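PDB 3HN0: nitrate transport protein from Parabacteroides distasonis, which probably serves as the extracytoplasmic solute-binding component of an ABC transporter, capturing nitrate or another small solute for import. Local coordinates for residues A[98-104]-A[124-130]; A[112-118]-A[168-174]; A[132-136]-A[147-153]; A[179-183]-A[253-257]. One frame throughout, in Å; residues are numbered along the deposited sequence.

Contact 1: A[98-104]-A[124-130]; sequences ALYVFGN and PLNYAFN
The amide nitrogen ND2 of N104 stands over the centre of the Y127 ring, 3.1 Å above its plane, with the amide turned 77° from the ring. The contact pairs the two strands of a beta-alpha-beta unit: strands 99-100 and 125-126 run parallel, and helix 107-119 connects them. L99 N donates to P124 O (2.8 Å), L99 O accepts from N126 N, and V101 N reaches N126 O. Past the strands the pairing resumes with G103 N bound to N130 O at 2.8 Å. On one side of the pair N126 lies alongside Y100, its amide nearly parallel to the ring (18°) and its CB over the ring centre, 3.8 Å from the centroid. N126 gets there with CG anti to the backbone N (chi1 -169°), and an Asx turn, A128 N to N126 OD1 (2.8 Å), fixes the rotation of the amide. F129 comes in obliquely, its CD2 3.6 Å from Y100 CD2. The other side is aliphatic: L125 CD2 touches both L99 CD2 and V101 CG2, while L99 and L125 also touch T112 and R113 of helix 107-119. That helix holds the far end of Y127 too, through a hydrogen bond between Y127 OH and D109. Water 1 stitches the turns together, donating to V101 O at 2.7 Å and accepting from N104 N.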
loop_
_atom_site.group_PDB
_atom_site.type_symbol
_atom_site.label_atom_id
_atom_site.label_comp_id
_atom_site.label_asym_id
_atom_site.label_seq_id
_atom_site.Cartn_x
_atom_site.Cartn_y
_atom_site.Cartn_z
ATOM N N ALA A 98 -18.203 0.618 22.727
ATOM C CA ALA A 98 -18.195 1.785 21.852
ATOM C C ALA A 98 -16.773 2.034 21.356
ATOM O O ALA A 98 -15.812 1.872 22.122
ATOM C CB ALA A 98 -18.710 3.011 22.564
ATOM N N LEU A 99 -16.663 2.411 20.075
ATOM C CA LEU A 99 -15.402 2.789 19.492
ATOM C C LEU A 99 -15.263 4.287 19.579
ATOM O O LEU A 99 -16.047 5.037 18.991
ATOM C CB LEU A 99 -15.305 2.319 18.029
ATOM C CG LEU A 99 -14.122 2.779 17.180
ATOM C CD1 LEU A 99 -12.852 2.397 17.844
ATOM C CD2 LEU A 99 -14.250 2.143 15.765
ATOM N N TYR A 100 -14.274 4.734 20.333
ATOM C CA TYR A 100 -14.084 6.149 20.537
ATOM C C TYR A 100 -13.197 6.708 19.456
ATOM O O TYR A 100 -12.098 6.188 19.220
ATOM C CB TYR A 100 -13.478 6.432 21.901
ATOM C CG TYR A 100 -14.465 6.319 23.022
ATOM C CD1 TYR A 100 -14.878 5.087 23.480
ATOM C CD2 TYR A 100 -15.011 7.463 23.617
ATOM C CE1 TYR A 100 -15.834 4.981 24.539
ATOM C CE2 TYR A 100 -15.910 7.373 24.658
ATOM C CZ TYR A 100 -16.316 6.137 25.109
ATOM O OH TYR A 100 -17.234 6.054 26.141
ATOM N N VAL A 101 -13.665 7.809 18.857
ATOM C CA VAL A 101 -13.032 8.439 17.719
ATOM C C VAL A 101 -12.823 9.928 18.002
ATOM O O VAL A 101 -13.747 10.625 18.424
ATOM C CB VAL A 101 -13.956 8.264 16.450
ATOM C CG1 VAL A 101 -13.342 8.922 15.253
ATOM C CG2 VAL A 101 -14.246 6.778 16.194
ATOM N N PHE A 102 -11.607 10.401 17.796
ATOM C CA PHE A 102 -11.303 11.803 17.932
ATOM C C PHE A 102 -11.510 12.509 16.552
ATOM O O PHE A 102 -11.705 11.865 15.532
ATOM C CB PHE A 102 -9.883 11.992 18.468
ATOM C CG PHE A 102 -8.807 11.528 17.518
ATOM C CD1 PHE A 102 -8.398 10.178 17.493
ATOM C CD2 PHE A 102 -8.193 12.421 16.651
ATOM C CE1 PHE A 102 -7.421 9.745 16.601
ATOM C CE2 PHE A 102 -7.191 11.989 15.777
ATOM C CZ PHE A 102 -6.827 10.640 15.734
ATOM N N GLY A 103 -11.509 13.833 16.554
ATOM C CA GLY A 103 -11.642 14.600 15.315
ATOM C C GLY A 103 -12.907 14.362 14.515
ATOM O O GLY A 103 -12.873 14.268 13.279
ATOM N N ASN A 104 -14.044 14.303 15.209
ATOM C CA ASN A 104 -15.328 14.201 14.557
ATOM C C ASN A 104 -15.407 15.109 13.330
ATOM O O ASN A 104 -15.060 16.268 13.431
ATOM C CB ASN A 104 -16.473 14.569 15.512
ATOM C CG ASN A 104 -17.819 14.545 14.816
ATOM O OD1 ASN A 104 -18.316 15.580 14.357
ATOM N ND2 ASN A 104 -18.384 13.364 14.675
ATOM N N PRO A 124 -20.542 0.933 17.597
ATOM C CA PRO A 124 -21.091 2.262 17.875
ATOM C C PRO A 124 -19.962 3.271 18.037
ATOM O O PRO A 124 -19.026 3.017 18.787
ATOM C CB PRO A 124 -21.823 2.079 19.205
ATOM C CG PRO A 124 -21.704 0.605 19.565
ATOM C CD PRO A 124 -20.576 0.061 18.784
ATOM N N LEU A 125 -20.044 4.389 17.325
ATOM C CA LEU A 125 -19.014 5.430 17.401
ATOM C C LEU A 125 -19.313 6.400 18.538
ATOM O O LEU A 125 -20.437 6.812 18.721
ATOM C CB LEU A 125 -18.881 6.151 16.070
ATOM C CG LEU A 125 -18.490 5.215 14.921
ATOM C CD1 LEU A 125 -18.530 5.954 13.572
ATOM C CD2 LEU A 125 -17.109 4.602 15.171
ATOM N N ASN A 126 -18.316 6.721 19.341
ATOM C CA ASN A 126 -18.491 7.672 20.399
ATOM C C ASN A 126 -17.518 8.819 20.236
ATOM O O ASN A 126 -16.309 8.622 20.200
ATOM C CB ASN A 126 -18.309 6.978 21.735
ATOM C CG ASN A 126 -18.744 7.838 22.911
ATOM O OD1 ASN A 126 -18.465 9.052 22.973
ATOM N ND2 ASN A 126 -19.419 7.204 23.867
ATOM N N TYR A 127 -18.076 10.028 20.147
ATOM C CA TYR A 127 -17.329 11.235 19.864
ATOM C C TYR A 127 -17.199 12.105 21.122
ATOM O O TYR A 127 -16.901 13.298 21.042
ATOM C CB TYR A 127 -18.023 12.010 18.738
ATOM C CG TYR A 127 -18.076 11.297 17.408
ATOM C CD1 TYR A 127 -16.909 11.065 16.670
ATOM C CD2 TYR A 127 -19.291 10.836 16.880
ATOM C CE1 TYR A 127 -16.955 10.388 15.426
ATOM C CE2 TYR A 127 -19.350 10.190 15.664
ATOM C CZ TYR A 127 -18.174 9.961 14.935
ATOM O OH TYR A 127 -18.294 9.349 13.715
ATOM N N ALA A 128 -17.332 11.477 22.277
ATOM C CA ALA A 128 -17.187 12.153 23.570
ATOM C C ALA A 128 -15.840 12.864 23.711
ATOM O O ALA A 128 -15.765 13.897 24.360
ATOM C CB ALA A 128 -17.414 11.158 24.725
ATOM N N PHE A 129 -14.784 12.325 23.105
ATOM C CA PHE A 129 -13.455 12.896 23.227
ATOM C C PHE A 129 -12.990 13.391 21.859
ATOM O O PHE A 129 -12.831 12.592 20.942
ATOM C CB PHE A 129 -12.491 11.824 23.762
ATOM C CG PHE A 129 -12.853 11.315 25.159
ATOM C CD1 PHE A 129 -12.923 12.195 26.232
ATOM C CD2 PHE A 129 -13.102 9.968 25.391
ATOM C CE1 PHE A 129 -13.258 11.739 27.511
ATOM C CE2 PHE A 129 -13.437 9.507 26.656
ATOM C CZ PHE A 129 -13.509 10.390 27.718
ATOM N N ASN A 130 -12.731 14.685 21.713
ATOM C CA ASN A 130 -12.411 15.218 20.375
ATOM C C ASN A 130 -10.941 15.117 20.015
ATOM O O ASN A 130 -10.587 15.262 18.833
ATOM C CB ASN A 130 -12.899 16.662 20.194
ATOM C CG ASN A 130 -12.892 17.097 18.729
ATOM O OD1 ASN A 130 -12.224 18.052 18.364
ATOM N ND2 ASN A 130 -13.591 16.366 17.893
HETATM O O HOH W 1 -14.491 13.228 17.952
HETATM O O HOH W 2 -13.842 17.515 15.277
#

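Contact 2: A[112-118]-A[168-174]; sequences TRYYLGR and ADLNHLT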
loop_
_atom_site.group_PDB
_atom_site.type_symbol
_atom_site.label_atom_id
_atom_site.label_comp_id
_atom_site.label_asym_id
_atom_site.label_seq_id
_atom_site.Cartn_x
_atom_site.Cartn_y
_atom_site.Cartn_z
ATOM N N THR A 112 -12.220 5.947 9.794
ATOM C CA THR A 112 -12.707 4.912 10.691
ATOM C C THR A 112 -14.047 4.422 10.146
ATOM O O THR A 112 -14.270 3.228 10.050
ATOM C CB THR A 112 -12.853 5.459 12.139
ATOM O OG1 THR A 112 -11.547 5.869 12.598
ATOM C CG2 THR A 112 -13.393 4.402 13.083
ATOM N N ARG A 113 -14.909 5.347 9.748
ATOM C CA ARG A 113 -16.197 4.938 9.181
ATOM C C ARG A 113 -15.992 4.108 7.912
ATOM O O ARG A 113 -16.653 3.100 7.709
ATOM C CB ARG A 113 -17.074 6.164 8.925
ATOM C CG ARG A 113 -17.668 6.738 10.220
ATOM C CD ARG A 113 -18.712 7.785 9.896
ATOM N NE ARG A 113 -18.159 9.130 9.908
ATOM C CZ ARG A 113 -18.555 10.133 9.133
ATOM N NH1 ARG A 113 -19.487 9.954 8.200
ATOM N NH2 ARG A 113 -17.988 11.328 9.280
ATOM N N TYR A 114 -15.007 4.491 7.095
ATOM C CA TYR A 114 -14.725 3.740 5.885
ATOM C C TYR A 114 -14.284 2.303 6.182
ATOM O O TYR A 114 -14.723 1.318 5.535
ATOM C CB TYR A 114 -13.660 4.478 5.067
ATOM C CG TYR A 114 -13.149 3.650 3.918
ATOM C CD1 TYR A 114 -13.945 3.423 2.802
ATOM C CD2 TYR A 114 -11.846 3.078 3.935
ATOM C CE1 TYR A 114 -13.505 2.658 1.749
ATOM C CE2 TYR A 114 -11.403 2.290 2.861
ATOM C CZ TYR A 114 -12.248 2.093 1.772
ATOM O OH TYR A 114 -11.854 1.334 0.688
ATOM N N TYR A 115 -13.355 2.193 7.133
ATOM C CA TYR A 115 -12.828 0.901 7.551
ATOM C C TYR A 115 -13.941 -0.004 8.095
ATOM O O TYR A 115 -14.024 -1.145 7.718
ATOM C CB TYR A 115 -11.734 1.085 8.632
ATOM C CG TYR A 115 -11.263 -0.225 9.192
ATOM C CD1 TYR A 115 -10.319 -0.976 8.520
ATOM C CD2 TYR A 115 -11.786 -0.726 10.379
ATOM C CE1 TYR A 115 -9.901 -2.216 9.020
ATOM C CE2 TYR A 115 -11.356 -1.967 10.877
ATOM C CZ TYR A 115 -10.419 -2.676 10.182
ATOM O OH TYR A 115 -9.984 -3.893 10.630
ATOM N N LEU A 116 -14.795 0.529 8.935
ATOM C CA LEU A 116 -15.867 -0.278 9.525
ATOM C C LEU A 116 -16.819 -0.762 8.437
ATOM O O LEU A 116 -17.196 -1.930 8.416
ATOM C CB LEU A 116 -16.594 0.494 10.602
ATOM C CG LEU A 116 -15.789 0.838 11.875
ATOM C CD1 LEU A 116 -16.641 1.747 12.800
ATOM C CD2 LEU A 116 -15.291 -0.393 12.624
ATOM N N GLY A 117 -17.171 0.118 7.505
ATOM C CA GLY A 117 -18.007 -0.298 6.360
ATOM C C GLY A 117 -17.375 -1.374 5.492
ATOM O O GLY A 117 -18.007 -2.382 5.144
ATOM N N ARG A 118 -16.121 -1.159 5.120
ATOM C CA ARG A 118 -15.364 -2.099 4.296
ATOM C C ARG A 118 -15.254 -3.488 4.967
ATOM O O ARG A 118 -15.347 -4.526 4.314
ATOM C CB ARG A 118 -13.950 -1.510 4.068
ATOM C CG ARG A 118 -12.913 -2.447 3.491
ATOM C CD ARG A 118 -11.507 -1.795 3.474
ATOM N NE ARG A 118 -10.508 -2.627 4.161
ATOM C CZ ARG A 118 -9.222 -2.316 4.304
ATOM N NH1 ARG A 118 -8.737 -1.200 3.788
ATOM N NH2 ARG A 118 -8.408 -3.139 4.954
ATOM N N ALA A 168 -6.051 -3.382 14.267
ATOM C CA ALA A 168 -6.145 -3.094 12.819
ATOM C C ALA A 168 -5.355 -1.874 12.450
ATOM O O ALA A 168 -5.184 -0.946 13.264
ATOM C CB ALA A 168 -7.631 -2.901 12.425
ATOM N N ASP A 169 -4.942 -1.842 11.186
ATOM C CA ASP A 169 -4.277 -0.730 10.557
ATOM C C ASP A 169 -5.318 -0.068 9.685
ATOM O O ASP A 169 -5.866 -0.728 8.806
ATOM C CB ASP A 169 -3.126 -1.343 9.771
ATOM C CG ASP A 169 -2.336 -0.334 8.941
ATOM O OD1 ASP A 169 -2.866 0.724 8.599
ATOM O OD2 ASP A 169 -1.163 -0.639 8.607
ATOM N N LEU A 170 -5.611 1.197 9.943
ATOM C CA LEU A 170 -6.693 1.908 9.251
ATOM C C LEU A 170 -6.211 2.813 8.125
ATOM O O LEU A 170 -6.932 3.723 7.675
ATOM C CB LEU A 170 -7.543 2.693 10.273
ATOM C CG LEU A 170 -8.713 1.894 10.828
ATOM C CD1 LEU A 170 -8.252 0.550 11.369
ATOM C CD2 LEU A 170 -9.449 2.726 11.874
ATOM N N ASN A 171 -4.995 2.566 7.666
ATOM C CA ASN A 171 -4.347 3.460 6.724
ATOM C C ASN A 171 -4.427 3.062 5.244
ATOM O O ASN A 171 -3.796 3.706 4.409
ATOM C CB ASN A 171 -2.874 3.685 7.099
ATOM C CG ASN A 171 -2.698 4.244 8.506
ATOM O OD1 ASN A 171 -3.119 5.349 8.790
ATOM N ND2 ASN A 171 -2.136 3.433 9.400
ATOM N N HIS A 172 -5.202 2.033 4.910
ATOM C CA HIS A 172 -5.189 1.512 3.547
ATOM C C HIS A 172 -6.556 1.502 2.917
ATOM O O HIS A 172 -7.547 1.169 3.560
ATOM C CB HIS A 172 -4.598 0.092 3.514
ATOM C CG HIS A 172 -3.293 -0.038 4.217
ATOM N ND1 HIS A 172 -2.084 0.261 3.621
ATOM C CD2 HIS A 172 -3.004 -0.472 5.463
ATOM C CE1 HIS A 172 -1.108 0.035 4.488
ATOM N NE2 HIS A 172 -1.640 -0.395 5.616
ATOM N N LEU A 173 -6.597 1.786 1.617
ATOM C CA LEU A 173 -7.876 1.726 0.854
ATOM C C LEU A 173 -8.383 0.286 0.755
ATOM O O LEU A 173 -9.563 0.012 0.991
ATOM C CB LEU A 173 -7.678 2.316 -0.559
ATOM C CG LEU A 173 -8.989 2.462 -1.352
ATOM C CD1 LEU A 173 -9.689 3.746 -0.917
ATOM C CD2 LEU A 173 -8.732 2.458 -2.877
ATOM N N THR A 174 -7.469 -0.631 0.435
ATOM C CA THR A 174 -7.751 -2.034 0.180
ATOM C C THR A 174 -6.575 -2.809 0.716
ATOM O O THR A 174 -5.541 -2.211 1.049
ATOM C CB THR A 174 -7.829 -2.284 -1.386
ATOM O OG1 THR A 174 -6.573 -1.934 -2.027
ATOM C CG2 THR A 174 -8.942 -1.455 -2.019
#
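L170 sets its CD1 methyl over the centre of the Y115 ring, 3.7 Å above the plane, a CH-pi contact only 6° off the ring normal. Near the phenol end A168 CB sits 3.6 Å from Y115 CZ. Replacing Y115 by an alanine would probably open a gap between helix 107-119 and the end of strand 165-169, leaving L170 CD1 without the ring face it covers and A168 CB without its phenol neighbour. Toward L173 the contact becomes polar. Y114 OH donates to L173 O at 2.7 Å, the carbonyl lying at the ring edge, and R118 NH1 adds a weak bond to the same oxygen at 3.2 Å. Y114 is pointed there by chi1 of 170°, CG opposite the backbone N.

Behind these groups D169 shapes the turn. Its OD1 accepts from N171 N (3.0 Å), an Asx turn, and also from N171 ND2, while OD2 takes H172 NE2 at 3.0 Å from above the carboxylate plane. Further out, L170 packs on L88 and V148, and L173 touches D41 of the second subunit. Since H172 ND1 also makes a weak bond to D177 O, the carboxylate of D169 would be expected to favour a doubly protonated, cationic imidazole, and R118 probably polarises the L173 carbonyl.

Contact 3: A[132-136]-A[147-153]; sequences AGEIT and AVLGEPF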
loop_
_atom_site.group_PDB
_atom_site.type_symbol
_atom_site.label_atom_id
_atom_site.label_comp_id
_atom_site.label_asym_id
_atom_site.label_seq_id
_atom_site.Cartn_x
_atom_site.Cartn_y
_atom_site.Cartn_z
ATOM N N ALA A 132 -6.987 13.029 20.513
ATOM C CA ALA A 132 -6.283 11.780 20.750
ATOM C C ALA A 132 -5.798 11.723 22.185
ATOM O O ALA A 132 -5.868 10.677 22.788
ATOM C CB ALA A 132 -5.107 11.586 19.736
ATOM N N GLY A 133 -5.328 12.849 22.739
ATOM C CA GLY A 133 -4.860 12.893 24.130
ATOM C C GLY A 133 -5.975 12.555 25.103
ATOM O O GLY A 133 -5.761 11.858 26.091
ATOM N N GLU A 134 -7.186 13.032 24.798
ATOM C CA GLU A 134 -8.342 12.774 25.633
ATOM C C GLU A 134 -8.783 11.318 25.580
ATOM O O GLU A 134 -9.142 10.747 26.620
ATOM C CB GLU A 134 -9.512 13.649 25.245
ATOM C CG GLU A 134 -9.310 15.113 25.781
ATOM C CD GLU A 134 -10.249 16.120 25.119
ATOM O OE1 GLU A 134 -10.773 15.848 24.031
ATOM O OE2 GLU A 134 -10.440 17.217 25.690
ATOM N N ILE A 135 -8.762 10.756 24.382
ATOM C CA ILE A 135 -9.017 9.325 24.169
ATOM C C ILE A 135 -8.016 8.479 24.951
ATOM O O ILE A 135 -8.408 7.500 25.581
ATOM C CB ILE A 135 -9.005 8.927 22.690
ATOM C CG1 ILE A 135 -10.279 9.471 22.013
ATOM C CG2 ILE A 135 -8.959 7.358 22.536
ATOM C CD1 ILE A 135 -10.428 9.128 20.588
ATOM N N THR A 136 -6.740 8.860 24.912
ATOM C CA THR A 136 -5.692 8.093 25.618
ATOM C C THR A 136 -6.008 8.076 27.109
ATOM O O THR A 136 -5.977 7.041 27.773
ATOM C CB THR A 136 -4.294 8.701 25.360
ATOM O OG1 THR A 136 -4.013 8.674 23.940
ATOM C CG2 THR A 136 -3.212 7.918 26.117
ATOM N N ALA A 147 -10.700 2.136 20.521
ATOM C CA ALA A 147 -10.434 3.457 20.031
ATOM C C ALA A 147 -9.539 3.436 18.815
ATOM O O ALA A 147 -8.948 2.418 18.475
ATOM C CB ALA A 147 -9.781 4.311 21.159
ATOM N N VAL A 148 -9.504 4.586 18.159
ATOM C CA VAL A 148 -8.519 4.835 17.133
ATOM C C VAL A 148 -7.531 5.880 17.620
ATOM O O VAL A 148 -7.914 6.861 18.252
ATOM C CB VAL A 148 -9.144 5.259 15.800
ATOM C CG1 VAL A 148 -9.843 4.065 15.131
ATOM C CG2 VAL A 148 -10.048 6.433 15.985
ATOM N N LEU A 149 -6.250 5.639 17.322
ATOM C CA LEU A 149 -5.140 6.523 17.733
ATOM C C LEU A 149 -4.024 6.525 16.702
ATOM O O LEU A 149 -3.800 5.552 16.025
ATOM C CB LEU A 149 -4.540 6.078 19.085
ATOM C CG LEU A 149 -5.374 6.289 20.335
ATOM C CD1 LEU A 149 -4.696 5.584 21.549
ATOM C CD2 LEU A 149 -5.653 7.727 20.671
ATOM N N GLY A 150 -3.269 7.620 16.692
ATOM C CA GLY A 150 -1.972 7.722 16.015
ATOM C C GLY A 150 -0.901 8.093 17.037
ATOM O O GLY A 150 -1.189 8.271 18.210
ATOM N N GLU A 151 0.338 8.200 16.581
ATOM C CA GLU A 151 1.473 8.410 17.457
ATOM C C GLU A 151 1.587 9.857 17.864
ATOM O O GLU A 151 1.254 10.696 17.079
ATOM C CB GLU A 151 2.718 7.963 16.737
ATOM C CG GLU A 151 2.713 6.449 16.446
ATOM C CD GLU A 151 2.874 5.614 17.686
ATOM O OE1 GLU A 151 2.989 6.148 18.828
ATOM O OE2 GLU A 151 2.881 4.401 17.531
ATOM N N PRO A 152 2.105 10.145 19.075
ATOM C CA PRO A 152 2.690 9.285 20.098
ATOM C C PRO A 152 1.648 8.673 21.041
ATOM O O PRO A 152 1.975 7.785 21.876
ATOM C CB PRO A 152 3.577 10.267 20.870
ATOM C CG PRO A 152 2.875 11.500 20.793
ATOM C CD PRO A 152 2.193 11.571 19.477
ATOM N N PHE A 153 0.398 9.090 20.884
ATOM C CA PHE A 153 -0.667 8.703 21.833
ATOM C C PHE A 153 -0.842 7.181 21.828
ATOM O O PHE A 153 -1.102 6.550 22.859
ATOM C CB PHE A 153 -1.966 9.356 21.395
ATOM C CG PHE A 153 -1.866 10.822 21.304
ATOM C CD1 PHE A 153 -1.825 11.573 22.468
ATOM C CD2 PHE A 153 -1.776 11.477 20.030
ATOM C CE1 PHE A 153 -1.727 12.969 22.410
ATOM C CE2 PHE A 153 -1.662 12.859 19.974
ATOM C CZ PHE A 153 -1.620 13.605 21.177
#
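F153 has CG anti to its carbonyl carbon (chi1 -57°), which lays one face of the ring against the start of helix 132-141, and T136, with OG1 likewise opposite its carbonyl carbon (chi1 -60°), brings that hydroxyl up to F153 CB at 3.3 Å. A132 CB meets the ring face off-centre, 3.3 Å from F153 CD2, and G133 N lies over the same face, also toward the rim, with G133 CA 3.6 Å from F153 CE1. An alanine in place of F153 would probably leave A132 CB and the G133 backbone without their flat cover and open a gap beside the first turn of the helix.

The hydroxyl of T136 is not idle: it donates to A132 O at 3.0 Å, while T136 N reaches the same oxygen from the opposite face of the carbonyl plane. Two donors thus grip A132 O, and the OG1 bond helps hold the T136 rotamer. Deeper in, L149 sends CD2 up to I135 CG2 (3.8 Å), the two side chains sliding past each other in opposite directions. I135 CG2 also presses on A147 CB at 3.4 Å, tighter than a usual carbon contact, and V148 O is buried here without a polar partner.

The short axes of helix and strand pass 8.9 Å apart at 133°. Strand 146-149 is an outer strand of a three-stranded antiparallel sheet, and beyond it a cis peptide before P152 leads to helix 153-160. Helix 132-141 packed against the face of this outer strand is consistent with the alpha/beta layering of a solute-binding-protein lobe.

Contact 4: A[179-183]-A[253-257]; sequences LGFAQ and AVMGF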
loop_
_atom_site.group_PDB
_atom_site.type_symbol
_atom_site.label_atom_id
_atom_site.label_comp_id
_atom_site.label_asym_id
_atom_site.label_seq_id
_atom_site.Cartn_x
_atom_site.Cartn_y
_atom_site.Cartn_z
ATOM N N LEU A 179 0.701 0.946 0.228
ATOM C CA LEU A 179 1.094 2.356 0.408
ATOM C C LEU A 179 0.160 3.048 1.395
ATOM O O LEU A 179 0.614 3.734 2.308
ATOM C CB LEU A 179 1.106 3.139 -0.918
ATOM C CG LEU A 179 1.437 4.638 -0.830
ATOM C CD1 LEU A 179 2.822 4.832 -0.295
ATOM C CD2 LEU A 179 1.289 5.420 -2.171
ATOM N N GLY A 180 -1.133 2.839 1.243
ATOM C CA GLY A 180 -2.085 3.604 2.069
ATOM C C GLY A 180 -2.295 5.058 1.715
ATOM O O GLY A 180 -1.755 5.583 0.743
ATOM N N PHE A 181 -3.158 5.707 2.497
ATOM C CA PHE A 181 -3.686 6.993 2.121
ATOM C C PHE A 181 -2.689 8.147 2.250
ATOM O O PHE A 181 -2.018 8.261 3.229
ATOM C CB PHE A 181 -4.879 7.376 3.009
ATOM C CG PHE A 181 -6.022 6.400 2.978
ATOM C CD1 PHE A 181 -6.783 6.232 1.842
ATOM C CD2 PHE A 181 -6.357 5.687 4.113
ATOM C CE1 PHE A 181 -7.866 5.370 1.834
ATOM C CE2 PHE A 181 -7.428 4.819 4.103
ATOM C CZ PHE A 181 -8.168 4.649 2.970
ATOM N N ALA A 182 -2.696 9.053 1.284
ATOM C CA ALA A 182 -1.925 10.274 1.376
ATOM C C ALA A 182 -2.713 11.292 2.230
ATOM O O ALA A 182 -3.353 12.208 1.714
ATOM C CB ALA A 182 -1.573 10.784 -0.012
ATOM N N GLN A 183 -2.650 11.130 3.548
ATOM C CA GLN A 183 -3.493 11.926 4.481
ATOM C C GLN A 183 -2.837 13.192 4.956
ATOM O O GLN A 183 -3.511 14.017 5.537
ATOM C CB GLN A 183 -3.865 11.161 5.783
ATOM C CG GLN A 183 -4.180 9.778 5.627
ATOM C CD GLN A 183 -4.644 9.167 6.888
ATOM O OE1 GLN A 183 -5.235 9.847 7.753
ATOM N NE2 GLN A 183 -4.386 7.884 7.026
ATOM N N ALA A 253 -2.836 8.087 -4.981
ATOM C CA ALA A 253 -3.098 8.045 -3.548
ATOM C C ALA A 253 -3.644 9.374 -2.998
ATOM O O ALA A 253 -4.262 9.393 -1.919
ATOM C CB ALA A 253 -1.836 7.664 -2.758
ATOM N N VAL A 254 -3.322 10.475 -3.672
ATOM C CA VAL A 254 -3.829 11.786 -3.231
ATOM C C VAL A 254 -5.270 11.907 -3.650
ATOM O O VAL A 254 -6.141 12.070 -2.822
ATOM C CB VAL A 254 -3.003 12.958 -3.780
ATOM C CG1 VAL A 254 -3.747 14.320 -3.536
ATOM C CG2 VAL A 254 -1.604 12.949 -3.126
HETATM N N MSE A 255 -5.522 11.753 -4.939
HETATM C CA MSE A 255 -6.869 11.986 -5.464
HETATM C C MSE A 255 -7.825 10.891 -5.017
HETATM O O MSE A 255 -8.996 11.158 -4.726
HETATM C CB MSE A 255 -6.848 12.096 -6.978
HETATM C CG MSE A 255 -5.969 13.230 -7.474
HETATM SE SE MSE A 255 -6.602 14.990 -6.858
HETATM C CE MSE A 255 -8.079 15.013 -7.890
ATOM N N GLY A 256 -7.343 9.646 -4.924
ATOM C CA GLY A 256 -8.174 8.588 -4.318
ATOM C C GLY A 256 -8.609 8.833 -2.885
ATOM O O GLY A 256 -9.768 8.579 -2.518
ATOM N N PHE A 257 -7.697 9.286 -2.042
ATOM C CA PHE A 257 -8.012 9.693 -0.684
ATOM C C PHE A 257 -9.042 10.834 -0.650
ATOM O O PHE A 257 -10.044 10.704 0.017
ATOM C CB PHE A 257 -6.758 10.097 0.104
ATOM C CG PHE A 257 -7.045 10.756 1.388
ATOM C CD1 PHE A 257 -7.492 10.043 2.500
ATOM C CD2 PHE A 257 -6.875 12.137 1.522
ATOM C CE1 PHE A 257 -7.723 10.650 3.710
ATOM C CE2 PHE A 257 -7.169 12.770 2.708
ATOM C CZ PHE A 257 -7.587 12.045 3.834
#
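A182 pushes its methyl into helix 251-264, CB resting 3.6 Å from A253 O and 3.8 Å from V254 CG2, and the dense part of the contact spreads from there to F257. The F257 ring, with CG anti to the backbone N (chi1 169°), reaches back across the 179-183 segment. Q183 CA lies over one of its faces toward the rim, 4.3 Å from the centroid. F181 meets the ring obliquely, its CB 3.8 Å from F257 CD1, and the two aromatic planes are inclined by 54°. Around this core, M62 and I63 of helix 62-70 touch F257, and L111 of helix 107-119 touches F181 and Q183.

The other end is thinner. L179 CD2 lightly meets A253 CB at 3.9 Å, less certain because A253 has two conformers. The side chain of L179 is partly exposed, lies about 3 Å from a bound 1,2-ethanediol, probably from the crystallisation liquor, and packs on G225 of the second subunit. Between the two ends G180 has backbone angles at which a CB would jam against the carbonyl oxygen of L179.

A182 is the centre of an inverse gamma turn, closed by a weak bond from Q183 N to F181 O. Its own carbonyl oxygen is buried without a polar partner, 3.5 Å from F257 CD2. The join therefore relies on apolar fit, and the cost of that unpaired oxygen is probably repaid by the packing around F257.

Contacts 1, 2 and 3 sit together, probably in one lobe. Contact 1 is about 16 Å from contact 2 and 11 Å from contact 3, centre to centre. Helix 107-119 links contacts 1 and 2, V148 of contact 3 touches T112 and L170 of contact 2, and contacts 2 and 3 reach the same three-stranded sheet. Contact 4, about 13 Å from contact 2, joins it through N171 and F181, but does not touch contacts 1 or 3. Along the chain contacts 1 and 2 interleave, contact 3 falls between the segments of contact 2, and contact 4 follows. Residues 179-183 then lead into strand 184-188 of the seven-stranded sheet, consistent with a chain crossing between the two lobes of a binding protein.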